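Local coordinates for protein peptidoglycan-N-acetylmuramic acid deacetylase PdaC (PDB 6H8N) that removes acetyl groups from N-acetylmuramic acid residues of peptidoglycan, conferring resistance to lysozyme, and also deacylates short chitin oligomers through its zinc-binding polysaccharide deacetylase domain, at residues Gln27-Leu32 with Leu55-Lys60; Asp144-Gln149 with Asp170-Lys175. The protein carries 1 engineered substitution. All blocks are in the same frame, centred on the assembly; numbering follows the deposited sequence.

Interaction 1: Gln27-Leu32 with Leu55-Lys60; sequences QILDSL and LIRMLK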
ATOM      1  N   GLN A  27      -8.210  12.986  -1.584  1.00 10.73           N
ATOM      2  CA  GLN A  27      -9.400  12.663  -0.809  1.00 10.94           C
ATOM      3  C   GLN A  27      -9.111  11.539   0.180  1.00 10.75           C
ATOM      4  O   GLN A  27      -9.515  11.604   1.345  1.00 10.58           O
ATOM      5  CB  GLN A  27     -10.519  12.280  -1.780  1.00 13.09           C
ATOM      6  CG  GLN A  27     -11.850  12.066  -1.130  1.00 15.35           C
ATOM      7  CD  GLN A  27     -12.888  11.520  -2.091  1.00 16.04           C
ATOM      8  OE1 GLN A  27     -12.990  11.948  -3.240  1.00 21.48           O
ATOM      9  NE2 GLN A  27     -13.665  10.583  -1.613  1.00 18.29           N
ATOM     10  N   ILE A  28      -8.367  10.513  -0.258  1.00 10.06           N
ATOM     11  CA  ILE A  28      -8.009   9.409   0.621  1.00 10.22           C
ATOM     12  C   ILE A  28      -7.090   9.893   1.734  1.00  9.64           C
ATOM     13  O   ILE A  28      -7.264   9.534   2.902  1.00  9.72           O
ATOM     14  CB  ILE A  28      -7.380   8.280  -0.210  1.00 10.13           C
ATOM     15  CG1 ILE A  28      -8.443   7.658  -1.134  1.00 11.21           C
ATOM     16  CG2 ILE A  28      -6.734   7.216   0.682  1.00 10.78           C
ATOM     17  CD1 ILE A  28      -7.881   6.837  -2.265  1.00 14.41           C
ATOM     18  N   LEU A  29      -6.106  10.728   1.393  1.00  9.91           N
ATOM     19  CA  LEU A  29      -5.228  11.299   2.409  1.00  9.78           C
ATOM     20  C   LEU A  29      -6.026  12.111   3.420  1.00  9.88           C
ATOM     21  O   LEU A  29      -5.750  12.054   4.618  1.00  9.77           O
ATOM     22  CB  LEU A  29      -4.146  12.163   1.766  1.00  9.81           C
ATOM     23  CG  LEU A  29      -3.098  11.378   0.976  1.00  9.27           C
ATOM     24  CD1 LEU A  29      -2.261  12.316   0.131  1.00 11.15           C
ATOM     25  CD2 LEU A  29      -2.200  10.571   1.907  1.00 10.36           C
ATOM     26  N   ASP A  30      -7.038  12.852   2.953  1.00 10.48           N
ATOM     27  CA  ASP A  30      -7.911  13.603   3.859  1.00 10.65           C
ATOM     28  C   ASP A  30      -8.635  12.665   4.813  1.00 10.20           C
ATOM     29  O   ASP A  30      -8.739  12.951   6.011  1.00 11.62           O
ATOM     30  CB  ASP A  30      -8.958  14.401   3.080  1.00 12.34           C
ATOM     31  CG  ASP A  30      -8.402  15.613   2.357  1.00 13.81           C
ATOM     32  OD1 ASP A  30      -7.247  16.014   2.573  1.00 13.59           O
ATOM     33  OD2 ASP A  30      -9.184  16.191   1.563  1.00 16.81           O
ATOM     34  N   SER A  31      -9.176  11.563   4.292  1.00  9.72           N
ATOM     35  CA  SER A  31      -9.901  10.606   5.122  1.00 10.65           C
ATOM     36  C   SER A  31      -8.979  10.002   6.171  1.00 11.28           C
ATOM     37  O   SER A  31      -9.349   9.861   7.339  1.00 11.71           O
ATOM     38  CB  SER A  31     -10.483   9.483   4.257  1.00 11.05           C
ATOM     39  OG  SER A  31     -11.391   9.935   3.278  1.00 14.32           O
ATOM     40  N   LEU A  32      -7.778   9.587   5.760  1.00 10.01           N
ATOM     41  CA  LEU A  32      -6.831   9.020   6.710  1.00 10.38           C
ATOM     42  C   LEU A  32      -6.501  10.019   7.807  1.00 10.34           C
ATOM     43  O   LEU A  32      -6.473   9.667   8.991  1.00 11.80           O
ATOM     44  CB  LEU A  32      -5.555   8.583   5.985  1.00  9.85           C
ATOM     45  CG  LEU A  32      -5.712   7.386   5.054  1.00 10.10           C
ATOM     46  CD1 LEU A  32      -4.507   7.276   4.115  1.00 11.18           C
ATOM     47  CD2 LEU A  32      -5.889   6.097   5.858  1.00 10.71           C
ATOM     48  N   LEU A  55       3.294  13.091  -3.626  1.00  9.58           N
ATOM     49  CA  LEU A  55       4.271  12.256  -2.923  1.00  9.30           C
ATOM     50  C   LEU A  55       4.708  12.931  -1.631  1.00  9.52           C
ATOM     51  O   LEU A  55       4.755  12.302  -0.572  1.00  9.06           O
ATOM     52  CB  LEU A  55       5.489  12.013  -3.817  1.00  9.69           C
ATOM     53  CG  LEU A  55       6.662  11.337  -3.132  1.00 10.24           C
ATOM     54  CD1 LEU A  55       6.305   9.940  -2.675  1.00 13.04           C
ATOM     55  CD2 LEU A  55       7.872  11.324  -4.026  1.00 10.39           C
ATOM     56  N   ILE A  56       5.057  14.220  -1.704  1.00  9.71           N
ATOM     57  CA  ILE A  56       5.461  14.919  -0.494  1.00  9.88           C
ATOM     58  C   ILE A  56       4.350  14.883   0.548  1.00  9.96           C
ATOM     59  O   ILE A  56       4.608  14.632   1.728  1.00 10.20           O
ATOM     60  CB  ILE A  56       5.931  16.357  -0.813  1.00 10.24           C
ATOM     61  CG1 ILE A  56       7.180  16.358  -1.702  1.00 11.50           C
ATOM     62  CG2 ILE A  56       6.164  17.138   0.481  1.00 12.58           C
ATOM     63  CD1 ILE A  56       8.375  15.700  -1.088  1.00 12.10           C
ATOM     64  N   ARG A  57       3.109  15.136   0.136  1.00  9.70           N
ATOM     65  CA  ARG A  57       2.017  15.149   1.099  1.00 10.91           C
ATOM     66  C   ARG A  57       1.842  13.791   1.781  1.00 10.44           C
ATOM     67  O   ARG A  57       1.679  13.713   3.006  1.00 10.88           O
ATOM     68  CB  ARG A  57       0.710  15.594   0.444  1.00 11.01           C
ATOM     69  CG  ARG A  57      -0.414  15.691   1.462  1.00 13.46           C
ATOM     70  CD  ARG A  57      -1.755  16.199   0.933  1.00 12.62           C
ATOM     71  NE  ARG A  57      -2.663  15.979   2.042  1.00 12.61           N
ATOM     72  CZ  ARG A  57      -3.966  15.745   1.974  1.00 12.81           C
ATOM     73  NH1 ARG A  57      -4.604  15.778   0.815  1.00 14.24           N
ATOM     74  NH2 ARG A  57      -4.617  15.459   3.091  1.00 13.63           N
ATOM     75  N   MET A  58       1.862  12.704   1.010  1.00  9.67           N
ATOM     76  CA  MET A  58       1.618  11.417   1.640  1.00  9.51           C
ATOM     77  C   MET A  58       2.707  11.093   2.654  1.00  9.26           C
ATOM     78  O   MET A  58       2.413  10.554   3.730  1.00 10.00           O
ATOM     79  CB  MET A  58       1.420  10.306   0.611  1.00 13.95           C
ATOM     80  CG  MET A  58       2.539  10.046  -0.298  1.00 13.00           C
ATOM     81  SD  MET A  58       2.120   8.780  -1.568  1.00 11.96           S
ATOM     82  CE  MET A  58       0.699   9.389  -2.422  1.00 15.36           C
ATOM     83  N   LEU A  59       3.970  11.454   2.350  1.00  9.07           N
ATOM     84  CA  LEU A  59       5.068  11.243   3.297  1.00  8.83           C
ATOM     85  C   LEU A  59       4.944  12.160   4.506  1.00  8.93           C
ATOM     86  O   LEU A  59       5.165  11.728   5.641  1.00  9.51           O
ATOM     87  CB  LEU A  59       6.405  11.489   2.607  1.00  9.33           C
ATOM     88  CG  LEU A  59       6.846  10.458   1.577  1.00  8.63           C
ATOM     89  CD1 LEU A  59       8.060  11.006   0.806  1.00 10.37           C
ATOM     90  CD2 LEU A  59       7.184   9.153   2.240  1.00 11.30           C
ATOM     91  N   LYS A  60       4.601  13.428   4.280  1.00  8.86           N
ATOM     92  CA  LYS A  60       4.490  14.371   5.386  1.00 10.54           C
ATOM     93  C   LYS A  60       3.435  13.924   6.378  1.00 11.06           C
ATOM     94  O   LYS A  60       3.575  14.155   7.580  1.00 11.98           O
ATOM     95  CB  LYS A  60       4.174  15.758   4.844  1.00 12.15           C
ATOM     96  CG  LYS A  60       4.192  16.835   5.900  1.00 16.36           C
ATOM     97  CD  LYS A  60       4.099  18.213   5.279  1.00 22.64           C
ATOM     98  CE  LYS A  60       4.255  19.291   6.336  1.00 27.07           C
ATOM     99  NZ  LYS A  60       4.326  20.655   5.731  1.00 37.04           N
TER
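A salt bridge between Arg-57 and Asp-30, beside the apolar contact of Leu-29 with Met-58, joins two nearly parallel helices, 22-35 and 52-60, on the outside of the distorted (beta/alpha) barrel of the NodB-homology (carbohydrate esterase 4) domain. Their local axes run 12° apart at 10.9 Å, a wide spacing that long side chains must span, and only 235 Å² is buried. Arg-57 does most of the spanning: CG lies anti to the backbone N (chi1 -177°) and the chain stays extended to NE, which carries the guanidinium across to Leu-29 and Asp-30. CB of Leu-29 sits over the centre of one guanidinium face, 3.5 Å above its plane, while CD1 runs back alongside the aliphatic part of Arg-57. On the sheet side, Leu-29 CD2 meets Met-58 CB at 3.9 Å, and both residues also touch Phe-41 of strand 40-43. Glu-61 pairs with Arg-57 NE and the Asn-26 carbonyl takes a bond from NH1, so the guanidinium is fixed in rotation by several acceptors. Across the helices, Arg-57 NH2 donates to Asp-30 OD1 at 2.7 Å on its anti side, 17° out of the carboxylate plane, and NH1 adds a weak bond.

Interaction 2: Asp144-Gln149 with Asp170-Lys175; sequences DRVMNQ and DEIIKK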
ATOM      1  N   ASP A 144     -18.638  -3.175   0.562  1.00  9.91           N
ATOM      2  CA  ASP A 144     -19.163  -4.397   1.152  1.00 12.03           C
ATOM      3  C   ASP A 144     -18.184  -5.551   0.998  1.00 12.26           C
ATOM      4  O   ASP A 144     -18.036  -6.360   1.922  1.00 12.87           O
ATOM      5  CB  ASP A 144     -20.542  -4.739   0.580  1.00 13.36           C
ATOM      6  CG  ASP A 144     -21.619  -3.805   1.086  1.00 16.22           C
ATOM      7  OD1 ASP A 144     -21.308  -2.873   1.847  1.00 16.44           O
ATOM      8  OD2 ASP A 144     -22.802  -3.992   0.698  1.00 18.26           O
ATOM      9  N   ARG A 145     -17.497  -5.642  -0.141  1.00 10.61           N
ATOM     10  CA  ARG A 145     -16.503  -6.698  -0.325  1.00 11.42           C
ATOM     11  C   ARG A 145     -15.375  -6.550   0.698  1.00 12.73           C
ATOM     12  O   ARG A 145     -14.976  -7.521   1.361  1.00 14.65           O
ATOM     13  CB  ARG A 145     -15.950  -6.669  -1.759  1.00 14.77           C
ATOM     14  CG  ARG A 145     -16.896  -7.176  -2.839  1.00 16.76           C
ATOM     15  CD  ARG A 145     -16.248  -7.264  -4.247  1.00 19.31           C
ATOM     16  NE  ARG A 145     -15.373  -8.439  -4.365  1.00 30.65           N
ATOM     17  CZ  ARG A 145     -14.880  -8.935  -5.506  1.00 35.48           C
ATOM     18  NH1 ARG A 145     -14.108 -10.017  -5.477  1.00 37.49           N
ATOM     19  NH2 ARG A 145     -15.133  -8.363  -6.675  1.00 34.20           N
ATOM     20  N   VAL A 146     -14.869  -5.333   0.868  1.00 10.72           N
ATOM     21  CA  VAL A 146     -13.792  -5.124   1.830  1.00 11.77           C
ATOM     22  C   VAL A 146     -14.272  -5.396   3.252  1.00 11.50           C
ATOM     23  O   VAL A 146     -13.611  -6.102   4.027  1.00 12.10           O
ATOM     24  CB  VAL A 146     -13.203  -3.712   1.695  1.00 10.62           C
ATOM     25  CG1 VAL A 146     -12.250  -3.407   2.852  1.00 12.21           C
ATOM     26  CG2 VAL A 146     -12.516  -3.553   0.349  1.00 11.09           C
ATOM     27  N   MET A 147     -15.414  -4.824   3.636  1.00 11.20           N
ATOM     28  CA  MET A 147     -15.844  -4.947   5.021  1.00 11.58           C
ATOM     29  C   MET A 147     -16.211  -6.383   5.376  1.00 13.35           C
ATOM     30  O   MET A 147     -16.004  -6.799   6.524  1.00 14.22           O
ATOM     31  CB  MET A 147     -17.001  -3.996   5.317  1.00 12.32           C
ATOM     32  CG  MET A 147     -16.663  -2.526   5.211  1.00 13.61           C
ATOM     33  SD  MET A 147     -15.202  -1.996   6.138  1.00 13.65           S
ATOM     34  CE  MET A 147     -15.679  -2.421   7.807  1.00 13.09           C
ATOM     35  N   ASN A 148     -16.692  -7.170   4.413  1.00 11.46           N
ATOM     36  CA  ASN A 148     -17.002  -8.561   4.694  1.00 12.64           C
ATOM     37  C   ASN A 148     -15.741  -9.399   4.872  1.00 12.79           C
ATOM     38  O   ASN A 148     -15.778 -10.419   5.570  1.00 18.41           O
ATOM     39  CB  ASN A 148     -17.886  -9.144   3.598  1.00 14.63           C
ATOM     40  CG  ASN A 148     -19.292  -8.591   3.633  1.00 22.45           C
ATOM     41  OD1 ASN A 148     -19.708  -7.992   4.621  1.00 25.07           O
ATOM     42  ND2 ASN A 148     -20.022  -8.774   2.548  1.00 28.53           N
ATOM     43  N   GLN A 149     -14.627  -8.999   4.262  1.00 11.77           N
ATOM     44  CA  GLN A 149     -13.384  -9.757   4.324  1.00 12.00           C
ATOM     45  C   GLN A 149     -12.369  -9.186   5.307  1.00 11.35           C
ATOM     46  O   GLN A 149     -11.348  -9.836   5.568  1.00 12.84           O
ATOM     47  CB  GLN A 149     -12.759  -9.823   2.928  1.00 12.94           C
ATOM     48  CG  GLN A 149     -13.598 -10.606   1.932  1.00 14.99           C
ATOM     49  CD  GLN A 149     -13.075 -10.487   0.514  1.00 24.40           C
ATOM     50  OE1 GLN A 149     -11.944 -10.870   0.219  1.00 31.97           O
ATOM     51  NE2 GLN A 149     -13.906  -9.948  -0.377  1.00 31.86           N
ATOM     52  N   ASP A 170     -13.062   6.161   1.810  1.00 10.44           N
ATOM     53  CA  ASP A 170     -13.496   6.976   2.945  1.00 10.04           C
ATOM     54  C   ASP A 170     -14.408   6.192   3.871  1.00 10.74           C
ATOM     55  O   ASP A 170     -14.240   6.226   5.097  1.00 11.39           O
ATOM     56  CB  ASP A 170     -14.206   8.239   2.470  1.00 13.15           C
ATOM     57  CG  ASP A 170     -14.670   9.105   3.636  1.00 16.30           C
ATOM     58  OD1 ASP A 170     -13.834   9.785   4.257  1.00 15.81           O
ATOM     59  OD2 ASP A 170     -15.882   9.081   3.971  1.00 21.70           O
ATOM     60  N   GLU A 171     -15.399   5.500   3.306  1.00  9.42           N
ATOM     61  CA  GLU A 171     -16.334   4.730   4.111  1.00 10.59           C
ATOM     62  C   GLU A 171     -15.638   3.563   4.800  1.00  9.90           C
ATOM     63  O   GLU A 171     -15.927   3.264   5.966  1.00 10.31           O
ATOM     64  CB  GLU A 171     -17.502   4.261   3.236  1.00 10.46           C
ATOM     65  CG  GLU A 171     -18.512   3.437   3.988  1.00 11.49           C
ATOM     66  CD  GLU A 171     -19.811   3.223   3.264  1.00 11.86           C
ATOM     67  OE1 GLU A 171     -20.031   3.834   2.211  1.00 14.63           O
ATOM     68  OE2 GLU A 171     -20.600   2.409   3.775  1.00 14.22           O
ATOM     69  N   ILE A 172     -14.714   2.891   4.105  1.00  9.43           N
ATOM     70  CA  ILE A 172     -13.957   1.791   4.705  1.00  9.00           C
ATOM     71  C   ILE A 172     -13.124   2.293   5.874  1.00  8.58           C
ATOM     72  O   ILE A 172     -13.070   1.668   6.934  1.00  9.20           O
ATOM     73  CB  ILE A 172     -13.104   1.098   3.630  1.00  9.58           C
ATOM     74  CG1 ILE A 172     -14.002   0.309   2.663  1.00  9.60           C
ATOM     75  CG2 ILE A 172     -12.022   0.220   4.253  1.00 10.38           C
ATOM     76  CD1 ILE A 172     -13.339   0.042   1.349  1.00 10.60           C
ATOM     77  N   ILE A 173     -12.433   3.408   5.678  1.00  8.48           N
ATOM     78  CA  ILE A 173     -11.619   3.981   6.749  1.00  8.65           C
ATOM     79  C   ILE A 173     -12.486   4.298   7.961  1.00  8.64           C
ATOM     80  O   ILE A 173     -12.138   3.980   9.103  1.00  9.80           O
ATOM     81  CB  ILE A 173     -10.870   5.216   6.235  1.00  8.47           C
ATOM     82  CG1 ILE A 173      -9.764   4.797   5.253  1.00  9.71           C
ATOM     83  CG2 ILE A 173     -10.293   6.036   7.410  1.00  9.76           C
ATOM     84  CD1 ILE A 173      -9.263   5.918   4.373  1.00 10.55           C
ATOM     85  N   LYS A 174     -13.645   4.915   7.731  1.00  9.13           N
ATOM     86  CA  LYS A 174     -14.543   5.233   8.841  1.00  9.76           C
ATOM     87  C   LYS A 174     -15.012   3.971   9.557  1.00  9.40           C
ATOM     88  O   LYS A 174     -14.975   3.886  10.792  1.00 10.62           O
ATOM     89  CB  LYS A 174     -15.744   6.010   8.338  1.00 11.12           C
ATOM     90  CG  LYS A 174     -16.684   6.404   9.472  1.00 14.99           C
ATOM     91  CD  LYS A 174     -17.951   7.069   8.973  1.00 18.26           C
ATOM     92  CE  LYS A 174     -18.757   7.681  10.120  1.00 21.86           C
ATOM     93  NZ  LYS A 174     -18.015   8.799  10.786  1.00 19.94           N
ATOM     94  N   LYS A 175     -15.486   2.992   8.804  1.00  9.67           N
ATOM     95  CA  LYS A 175     -16.048   1.798   9.427  1.00  9.99           C
ATOM     96  C   LYS A 175     -14.990   0.984  10.163  1.00  9.97           C
ATOM     97  O   LYS A 175     -15.248   0.471  11.253  1.00 10.64           O
ATOM     98  CB  LYS A 175     -16.802   0.965   8.395  1.00 10.22           C
ATOM     99  CG  LYS A 175     -18.076   1.638   7.949  1.00 10.70           C
ATOM    100  CD  LYS A 175     -18.898   0.770   7.041  1.00 12.94           C
ATOM    101  CE  LYS A 175     -20.310   1.339   6.930  1.00 12.42           C
ATOM    102  NZ  LYS A 175     -21.104   0.648   5.915  1.00 18.58           N
TER
HETATM  103  O   HOH W   1     -22.251  -0.178   2.128  1.00 27.12           O
HETATM  104  O   HOH W   2     -20.492  -2.182   4.967  1.00 32.74           O
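Ile-172, the central apolar residue of 170-175, packs against Val-146 and Met-147 of 144-149, and polar groups of the same two helical segments meet through water at the outer margin. The local axes are 10.2 Å apart and cross at -25°, with Met-147 and Ile-172 in register. Along 170-175, the first residue to take part is Glu-171, whose extended chain brings OE2 towards the partner helix. Water 1 donates to Asp-144 OD1 at 2.9 Å and, weakly, to this OE2; the two carboxylate oxygens themselves remain 5.7 Å apart, and their like charges are probably offset by Lys-175. In Ile-172, next, chi1 of -71° with an extended chi2 of 159° brings CD1 to Val-146. The two side chains cross at about a right angle, CD1 lying 3.8 Å from Val-146 CB and CG2 meeting Val-146 CG1 at 3.9 Å. Met-147 SD passes close to the Ile-172 backbone. One turn further on, Lys-175 offers CB to Met-147 CE at 3.6 Å; bends at chi2 and chi3 of the methionine bring the methyl there. Beyond CG the lysine is extended, and NZ donates to the anti lone pair of Glu-171 OE2 at 2.8 Å, an i to i+4 salt bridge within the helix. NZ also donates to water 2, which donates to Asp-144 OD1. Helices 139-149 and 163-178 flank strand 155-159, which joins them in sequence, outside the (beta/alpha) barrel: Val-146 rests on its Ile-156 and Ile-172 on its Ile-158, while Ile-173 turns from helix 139-149 to pack on helix 22-35.

Interactions 1 and 2 have centres 19 Å apart, yet they meet directly because helices 22-35 and 163-178 lie side by side. Ser-31 OG and Asp-170 OD1, 2.6 Å apart, probably form a hydrogen bond, and Leu-32 CD2 packs on Ile-173 CD1 at 3.7 Å. The two contacts thus belong to one run of helices, 52-60, 22-35, 163-178 and 139-149, over the parallel sheet. Neither includes a zinc ligand: the Met-58 side chain is about 13 Å from the zinc ion held by Asp-18, His-68 and His-72. Val-146 is about 7 Å, side chain to side chain, from Asp-133, which probably raises the pKa of His-159, the likely proton donor.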